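Local coordinates for Atu0111 protein (Agrobacterium tumefaciens, PDB 2FSQ) that is of unknown function but adopts an alpha-beta fold and belongs to the 2H clan, whose better-known relatives include 2H phosphoesterases, at residues Phe37-Asn43 with Glu225-Asn230. Residues are numbered along the deposited sequence; the frame is centred on the assembly and turned at random.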
ATOM      1  N   PHE A  37      -7.833  10.533   8.501  1.00 15.45           N
ATOM      2  CA  PHE A  37      -7.880   9.086   8.727  1.00 15.25           C
ATOM      3  C   PHE A  37      -8.559   8.701  10.023  1.00 15.58           C
ATOM      4  O   PHE A  37      -8.374   9.365  11.049  1.00 16.66           O
ATOM      5  CB  PHE A  37      -6.491   8.452   8.548  1.00 14.48           C
ATOM      6  CG  PHE A  37      -6.002   8.553   7.125  1.00 14.73           C
ATOM      7  CD1 PHE A  37      -6.543   7.725   6.156  1.00 14.01           C
ATOM      8  CD2 PHE A  37      -5.068   9.509   6.744  1.00 16.41           C
ATOM      9  CE1 PHE A  37      -6.153   7.835   4.827  1.00 14.89           C
ATOM     10  CE2 PHE A  37      -4.660   9.619   5.408  1.00 16.86           C
ATOM     11  CZ  PHE A  37      -5.202   8.771   4.454  1.00 15.17           C
ATOM     12  N   LEU A  38      -9.372   7.643   9.947  1.00 15.36           N
ATOM     13  CA  LEU A  38     -10.223   7.213  11.054  1.00 15.68           C
ATOM     14  C   LEU A  38      -9.717   5.922  11.679  1.00 15.38           C
ATOM     15  O   LEU A  38      -8.940   5.188  11.068  1.00 15.48           O
ATOM     16  CB  LEU A  38     -11.666   7.020  10.562  1.00 15.93           C
ATOM     17  CG  LEU A  38     -12.373   8.231   9.944  1.00 17.22           C
ATOM     18  CD1 LEU A  38     -13.729   7.826   9.394  1.00 17.67           C
ATOM     19  CD2 LEU A  38     -12.501   9.398  10.919  1.00 21.07           C
ATOM     20  N   PRO A  39     -10.137   5.636  12.917  1.00 15.77           N
ATOM     21  CA  PRO A  39      -9.698   4.399  13.568  1.00 15.44           C
ATOM     22  C   PRO A  39     -10.141   3.164  12.786  1.00 15.38           C
ATOM     23  O   PRO A  39     -11.329   2.991  12.496  1.00 16.40           O
ATOM     24  CB  PRO A  39     -10.414   4.431  14.922  1.00 16.58           C
ATOM     25  CG  PRO A  39     -10.781   5.852  15.121  1.00 18.16           C
ATOM     26  CD  PRO A  39     -11.004   6.450  13.788  1.00 16.20           C
ATOM     27  N   GLU A  40      -9.178   2.320  12.440  1.00 14.94           N
ATOM     28  CA  GLU A  40      -9.423   1.130  11.621  1.00 15.35           C
ATOM     29  C   GLU A  40      -8.274   0.134  11.882  1.00 15.33           C
ATOM     30  O   GLU A  40      -7.416  -0.074  11.013  1.00 16.13           O
ATOM     31  CB  GLU A  40      -9.496   1.531  10.136  1.00 15.04           C
ATOM     32  CG  GLU A  40     -10.075   0.437   9.250  1.00 16.09           C
ATOM     33  CD  GLU A  40     -10.002   0.762   7.752  1.00 15.68           C
ATOM     34  OE1 GLU A  40     -10.520  -0.040   6.944  1.00 17.35           O
ATOM     35  OE2 GLU A  40      -9.409   1.799   7.381  1.00 19.29           O
ATOM     36  N   PRO A  41      -8.210  -0.427  13.107  1.00 14.86           N
ATOM     37  CA  PRO A  41      -6.991  -1.151  13.490  1.00 14.76           C
ATOM     38  C   PRO A  41      -6.799  -2.484  12.801  1.00 14.24           C
ATOM     39  O   PRO A  41      -7.759  -3.167  12.469  1.00 14.32           O
ATOM     40  CB  PRO A  41      -7.137  -1.375  15.000  1.00 14.73           C
ATOM     41  CG  PRO A  41      -8.294  -0.517  15.417  1.00 17.92           C
ATOM     42  CD  PRO A  41      -9.161  -0.296  14.229  1.00 15.39           C
ATOM     43  N   GLY A  42      -5.538  -2.855  12.627  1.00 13.73           N
ATOM     44  CA  GLY A  42      -5.217  -4.116  11.986  1.00 13.72           C
ATOM     45  C   GLY A  42      -3.751  -4.435  12.130  1.00 13.50           C
ATOM     46  O   GLY A  42      -3.030  -3.803  12.925  1.00 14.37           O
ATOM     47  N   ASN A  43      -3.306  -5.406  11.343  1.00 13.28           N
ATOM     48  CA  ASN A  43      -1.904  -5.744  11.272  1.00 12.71           C
ATOM     49  C   ASN A  43      -1.559  -6.117   9.828  1.00 12.84           C
ATOM     50  O   ASN A  43      -2.459  -6.241   8.988  1.00 12.87           O
ATOM     51  CB  ASN A  43      -1.533  -6.828  12.299  1.00 13.50           C
ATOM     52  CG  ASN A  43      -2.381  -8.080  12.181  1.00 14.12           C
ATOM     53  OD1 ASN A  43      -2.574  -8.616  11.095  1.00 14.42           O
ATOM     54  ND2 ASN A  43      -2.846  -8.585  13.322  1.00 15.34           N
ATOM     55  N   GLU A 225       1.712  -3.551  13.426  1.00 15.32           N
ATOM     56  CA  GLU A 225       0.330  -3.231  13.788  1.00 16.12           C
ATOM     57  C   GLU A 225       0.039  -1.754  13.532  1.00 15.62           C
ATOM     58  O   GLU A 225       0.957  -0.923  13.523  1.00 16.16           O
ATOM     59  CB  GLU A 225       0.034  -3.599  15.252  1.00 16.81           C
ATOM     60  CG  GLU A 225       0.789  -2.723  16.232  1.00 17.89           C
ATOM     61  CD  GLU A 225       0.622  -3.126  17.679  1.00 19.24           C
ATOM     62  OE1 GLU A 225      -0.008  -4.175  17.966  1.00 22.00           O
ATOM     63  OE2 GLU A 225       1.162  -2.386  18.524  1.00 22.65           O
ATOM     64  N   PHE A 226      -1.235  -1.416  13.353  1.00 14.58           N
ATOM     65  CA  PHE A 226      -1.628  -0.038  13.119  1.00 14.44           C
ATOM     66  C   PHE A 226      -2.997   0.242  13.718  1.00 14.84           C
ATOM     67  O   PHE A 226      -3.828  -0.677  13.783  1.00 14.45           O
ATOM     68  CB  PHE A 226      -1.633   0.297  11.624  1.00 14.45           C
ATOM     69  CG  PHE A 226      -2.515  -0.618  10.792  1.00 12.97           C
ATOM     70  CD1 PHE A 226      -3.863  -0.321  10.602  1.00 14.27           C
ATOM     71  CD2 PHE A 226      -1.984  -1.764  10.194  1.00 13.19           C
ATOM     72  CE1 PHE A 226      -4.691  -1.167   9.827  1.00 13.04           C
ATOM     73  CE2 PHE A 226      -2.790  -2.619   9.431  1.00 12.33           C
ATOM     74  CZ  PHE A 226      -4.137  -2.317   9.222  1.00 13.24           C
ATOM     75  N   LYS A 227      -3.217   1.487  14.135  0.50 14.73           N
ATOM     76  CA  LYS A 227      -4.537   1.960  14.563  0.50 15.52           C
ATOM     77  C   LYS A 227      -5.320   2.495  13.371  0.50 15.02           C
ATOM     78  O   LYS A 227      -6.539   2.387  13.308  0.50 14.97           O
ATOM     79  CB  LYS A 227      -4.392   3.067  15.622  0.50 15.34           C
ATOM     80  CG  LYS A 227      -5.710   3.759  16.004  0.50 16.99           C
ATOM     81  CD  LYS A 227      -5.597   4.629  17.263  0.50 17.45           C
ATOM     82  CE  LYS A 227      -6.856   4.470  18.152  0.50 19.95           C
ATOM     83  NZ  LYS A 227      -6.756   5.102  19.538  0.50 18.26           N
ATOM     84  N   ASP A 228      -4.592   3.055  12.411  1.00 14.89           N
ATOM     85  CA  ASP A 228      -5.164   3.784  11.282  1.00 14.41           C
ATOM     86  C   ASP A 228      -4.042   3.872  10.243  1.00 14.43           C
ATOM     87  O   ASP A 228      -2.952   3.319  10.451  1.00 14.24           O
ATOM     88  CB  ASP A 228      -5.681   5.188  11.695  1.00 14.79           C
ATOM     89  CG  ASP A 228      -4.624   6.053  12.335  1.00 15.37           C
ATOM     90  OD1 ASP A 228      -3.421   5.897  12.019  1.00 15.58           O
ATOM     91  OD2 ASP A 228      -5.013   6.894  13.183  1.00 19.08           O
HETATM   92  N   MSE A 229      -4.285   4.587   9.157  1.00 13.97           N
HETATM   93  CA  MSE A 229      -3.324   4.619   8.044  1.00 13.90           C
HETATM   94  C   MSE A 229      -2.101   5.482   8.296  1.00 14.32           C
HETATM   95  O   MSE A 229      -1.222   5.571   7.438  1.00 14.21           O
HETATM   96  CB  MSE A 229      -4.016   5.124   6.785  1.00 14.10           C
HETATM   97  CG  MSE A 229      -5.118   4.213   6.282  1.00 14.69           C
HETATM   98 SE   MSE A 229      -4.606   2.310   5.986  0.70 19.38          SE
HETATM   99  CE  MSE A 229      -5.417   1.520   7.553  1.00 17.35           C
ATOM    100  N   ASN A 230      -2.046   6.129   9.456  1.00 13.42           N
ATOM    101  CA  ASN A 230      -0.990   7.119   9.718  1.00 13.82           C
ATOM    102  C   ASN A 230       0.349   6.554  10.195  1.00 14.30           C
ATOM    103  O   ASN A 230       1.363   7.250  10.134  1.00 14.53           O
ATOM    104  CB  ASN A 230      -1.476   8.146  10.749  1.00 14.90           C
ATOM    105  CG  ASN A 230      -2.551   9.049  10.214  1.00 16.03           C
ATOM    106  OD1 ASN A 230      -3.536   9.352  10.907  1.00 21.11           O
ATOM    107  ND2 ASN A 230      -2.381   9.495   8.989  1.00 16.39           N
TER
HETATM  108  O   HOH W   1      -5.987  10.896  11.398  1.00 27.16           O
HETATM  109  O   HOH W   2      -7.693   7.816  13.374  1.00 29.35           O
HETATM  110  O   HOH W   3      -7.336   4.868   8.813  1.00 19.04           O
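Three bridging waters take over where direct backbone pairing between Phe37-Asn43 and Glu225-Asn230 gives out, illustrating how two segments stay joined beyond their paired residues. Gly42 and Phe226 form an antiparallel hydrogen-bonded pair: Gly42 N to Phe226 O and Phe226 N to Gly42 O are both 3.0 Å. Gly42 has no side chain, and the Phe226 ring folds over it, its centroid 3.8 Å from Gly42 CA in a CH-pi contact; a CB there would clash with the ring. One more direct backbone bond, Glu40 N to Lys227 O (2.8 Å), forms on the other side of Pro41, whose nitrogen has no hydrogen to give. Beyond it, one water links Leu38 O to Met229 N, while two others each donate to Phe37 O, one also to Asp228 OD2 and the other to Asn230 OD1. Asp228 OD1 accepts from Asn230 N (2.9 Å), closing an Asx turn, and Met229, a selenomethionine, lays CB over the Phe37 ring. The Glu40 carboxylate forms a salt bridge with Arg30 and a hydrogen bond with Ser94. The contact joins 42-48 and 222-226, the inner strands of a four-stranded antiparallel sheet. Direct amide bonds thus hold the segments at Gly42 and Glu40, water bridges and packing on Met229 around Phe37.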